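Local coordinates for putative alpha-L-fucosidase (Bacteroides thetaiotaomicron, PDB 4H41), which is a putative alpha-L-fucosidase that probably removes fucose from host glycans, at residues S22-P27 with R334-I339. Residues are numbered along the deposited sequence; the frame is centred on the assembly and turned at random.
Sequences SKLIVP and REYFEI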
loop_
_atom_site.group_PDB
_atom_site.type_symbol
_atom_site.label_atom_id
_atom_site.label_comp_id
_atom_site.label_asym_id
_atom_site.label_seq_id
_atom_site.Cartn_x
_atom_site.Cartn_y
_atom_site.Cartn_z
ATOM N N SER B 22 -20.459 -18.555 -2.781
ATOM C CA SER B 22 -20.915 -18.077 -4.090
ATOM C C SER B 22 -21.220 -19.298 -4.945
ATOM O O SER B 22 -20.613 -20.363 -4.780
ATOM C CB SER B 22 -19.831 -17.238 -4.769
ATOM O OG SER B 22 -19.283 -16.204 -3.934
ATOM N N LYS B 23 -22.141 -19.157 -5.858
ATOM C CA LYS B 23 -22.488 -20.235 -6.766
ATOM C C LYS B 23 -21.492 -20.159 -7.893
ATOM O O LYS B 23 -21.506 -19.155 -8.589
ATOM C CB LYS B 23 -23.944 -20.044 -7.236
ATOM C CG LYS B 23 -24.557 -21.228 -8.010
ATOM C CD LYS B 23 -24.157 -21.279 -9.480
ATOM C CE LYS B 23 -25.215 -21.821 -10.426
ATOM N NZ LYS B 23 -25.768 -20.784 -11.361
ATOM N N LEU B 24 -20.563 -21.165 -8.049
ATOM C CA LEU B 24 -19.589 -21.058 -9.145
ATOM C C LEU B 24 -20.251 -21.401 -10.477
ATOM O O LEU B 24 -21.015 -22.351 -10.572
ATOM C CB LEU B 24 -18.334 -21.915 -8.942
ATOM C CG LEU B 24 -17.449 -21.601 -7.731
ATOM C CD1 LEU B 24 -16.048 -22.124 -7.977
ATOM C CD2 LEU B 24 -17.376 -20.105 -7.406
ATOM N N ILE B 25 -19.937 -20.648 -11.510
ATOM C CA ILE B 25 -20.496 -20.855 -12.836
ATOM C C ILE B 25 -19.418 -21.328 -13.808
ATOM O O ILE B 25 -19.639 -21.357 -15.006
ATOM C CB ILE B 25 -21.252 -19.605 -13.354
ATOM C CG1 ILE B 25 -20.336 -18.355 -13.435
ATOM C CG2 ILE B 25 -22.472 -19.340 -12.474
ATOM C CD1 ILE B 25 -20.959 -17.174 -14.052
ATOM N N VAL B 26 -18.284 -21.780 -13.277
ATOM C CA VAL B 26 -17.230 -22.402 -14.057
ATOM C C VAL B 26 -16.971 -23.778 -13.454
ATOM O O VAL B 26 -17.188 -23.983 -12.251
ATOM C CB VAL B 26 -15.908 -21.565 -14.128
ATOM C CG1 VAL B 26 -16.133 -20.235 -14.833
ATOM C CG2 VAL B 26 -15.263 -21.371 -12.780
ATOM N N PRO B 27 -16.385 -24.700 -14.238
ATOM C CA PRO B 27 -16.022 -26.011 -13.656
ATOM C C PRO B 27 -14.994 -25.884 -12.524
ATOM O O PRO B 27 -14.046 -25.091 -12.593
ATOM C CB PRO B 27 -15.455 -26.791 -14.852
ATOM C CG PRO B 27 -16.046 -26.129 -16.051
ATOM C CD PRO B 27 -16.106 -24.667 -15.684
ATOM N N ARG B 334 -9.595 -22.556 -1.765
ATOM C CA ARG B 334 -10.092 -23.802 -1.191
ATOM C C ARG B 334 -11.451 -24.179 -1.710
ATOM O O ARG B 334 -11.744 -25.374 -1.857
ATOM C CB ARG B 334 -10.162 -23.713 0.345
ATOM C CG ARG B 334 -8.796 -23.750 1.012
ATOM C CD ARG B 334 -8.866 -24.313 2.403
ATOM N NE ARG B 334 -9.763 -23.518 3.230
ATOM C CZ ARG B 334 -10.956 -23.899 3.688
ATOM N NH1 ARG B 334 -11.444 -25.099 3.389
ATOM N NH2 ARG B 334 -11.662 -23.090 4.458
ATOM N N GLU B 335 -12.318 -23.183 -1.941
ATOM C CA GLU B 335 -13.637 -23.468 -2.473
ATOM C C GLU B 335 -13.572 -24.040 -3.908
ATOM O O GLU B 335 -14.205 -25.037 -4.226
ATOM C CB GLU B 335 -14.503 -22.186 -2.441
ATOM C CG GLU B 335 -14.967 -21.898 -1.034
ATOM C CD GLU B 335 -15.735 -20.609 -0.823
ATOM O OE1 GLU B 335 -15.858 -19.834 -1.796
ATOM O OE2 GLU B 335 -16.095 -20.314 0.340
ATOM N N TYR B 336 -12.765 -23.447 -4.751
ATOM C CA TYR B 336 -12.593 -23.881 -6.145
ATOM C C TYR B 336 -11.965 -25.244 -6.255
ATOM O O TYR B 336 -12.369 -26.009 -7.128
ATOM C CB TYR B 336 -11.750 -22.832 -6.880
ATOM C CG TYR B 336 -11.397 -23.173 -8.309
ATOM C CD1 TYR B 336 -12.302 -22.965 -9.346
ATOM C CD2 TYR B 336 -10.163 -23.724 -8.627
ATOM C CE1 TYR B 336 -11.969 -23.277 -10.668
ATOM C CE2 TYR B 336 -9.836 -24.069 -9.943
ATOM C CZ TYR B 336 -10.714 -23.790 -10.960
ATOM O OH TYR B 336 -10.330 -24.119 -12.239
ATOM N N PHE B 337 -11.024 -25.577 -5.352
ATOM C CA PHE B 337 -10.326 -26.840 -5.352
ATOM C C PHE B 337 -10.912 -27.857 -4.384
ATOM O O PHE B 337 -10.363 -28.945 -4.278
ATOM C CB PHE B 337 -8.843 -26.616 -5.047
ATOM C CG PHE B 337 -8.107 -26.115 -6.265
ATOM C CD1 PHE B 337 -8.008 -26.905 -7.408
ATOM C CD2 PHE B 337 -7.457 -24.903 -6.250
ATOM C CE1 PHE B 337 -7.290 -26.465 -8.529
ATOM C CE2 PHE B 337 -6.783 -24.433 -7.390
ATOM C CZ PHE B 337 -6.718 -25.210 -8.529
ATOM N N GLU B 338 -12.004 -27.524 -3.712
ATOM C CA GLU B 338 -12.725 -28.379 -2.775
ATOM C C GLU B 338 -11.776 -28.938 -1.710
ATOM O O GLU B 338 -11.780 -30.125 -1.407
ATOM C CB GLU B 338 -13.480 -29.489 -3.528
ATOM C CG GLU B 338 -14.562 -28.898 -4.399
ATOM C CD GLU B 338 -15.529 -29.939 -4.917
ATOM O OE1 GLU B 338 -15.068 -30.949 -5.485
ATOM O OE2 GLU B 338 -16.752 -29.747 -4.749
ATOM N N ILE B 339 -10.962 -28.041 -1.135
ATOM C CA ILE B 339 -9.997 -28.413 -0.095
ATOM C C ILE B 339 -10.645 -28.194 1.250
ATOM O O ILE B 339 -11.052 -27.066 1.559
ATOM C CB ILE B 339 -8.699 -27.594 -0.248
ATOM C CG1 ILE B 339 -8.023 -27.888 -1.609
ATOM C CG2 ILE B 339 -7.744 -27.896 0.921
ATOM C CD1 ILE B 339 -6.905 -26.966 -1.957
HETATM O O HOH W 1 -17.865 -17.856 -1.848
#
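Leu-24, Val-26 and Pro-27 meet the ring of Tyr-336 in a small, largely apolar contact, in which the irregular N-terminal arm at 22-27 runs past the C-terminal end of helix 324-337 on the outside of a TIM barrel. It illustrates how an aromatic side chain at the end of the last helix can pack against the N-terminal arm that precedes the barrel. No direct hydrogen bond spans the segments, and they bury 172 Å² in all. With CG anti to the backbone N (chi1 176°), the tyrosine lies alongside the arm, and one ring edge meets successive residues. Leu-24 CD1 lies at the ring edge, near the ring plane, 4.1 Å from Tyr-336 CD1, the two side chains crossing at about a right angle. Farther along the same edge, Val-26 CG2 approaches Tyr-336 CE1 more loosely, at 4.4 Å. The closest approach belongs to the backbone: Pro-27 O comes obliquely to within 3.4 Å of Tyr-336 CE1. The phenol hydroxyl turns elsewhere, hydrogen-bonding to the backbone N of Asn-30 and weakly to Glu-298, so the ring is held at its far end too. At the other end of the contact a water bridges the segments, accepting from Ser-22 N (2.8 Å) and donating to Glu-335 OE1 (2.8 Å). Glu-338, with positive phi, ends the helix in a Schellman motif, where Ile-339 N bonds to Arg-334 O at 2.9 Å. Arg-334 NH1 reaches the same turn through Ile-339 O (2.7 Å). A second subunit packs on the arm, its Val-99 against Leu-24 and its Pro-97 against Val-26. Within the chain, Arg-294 of helix 290-302 touches both Val-26 and Tyr-336, while the arm continues toward strand 34-39, the first of the barrel.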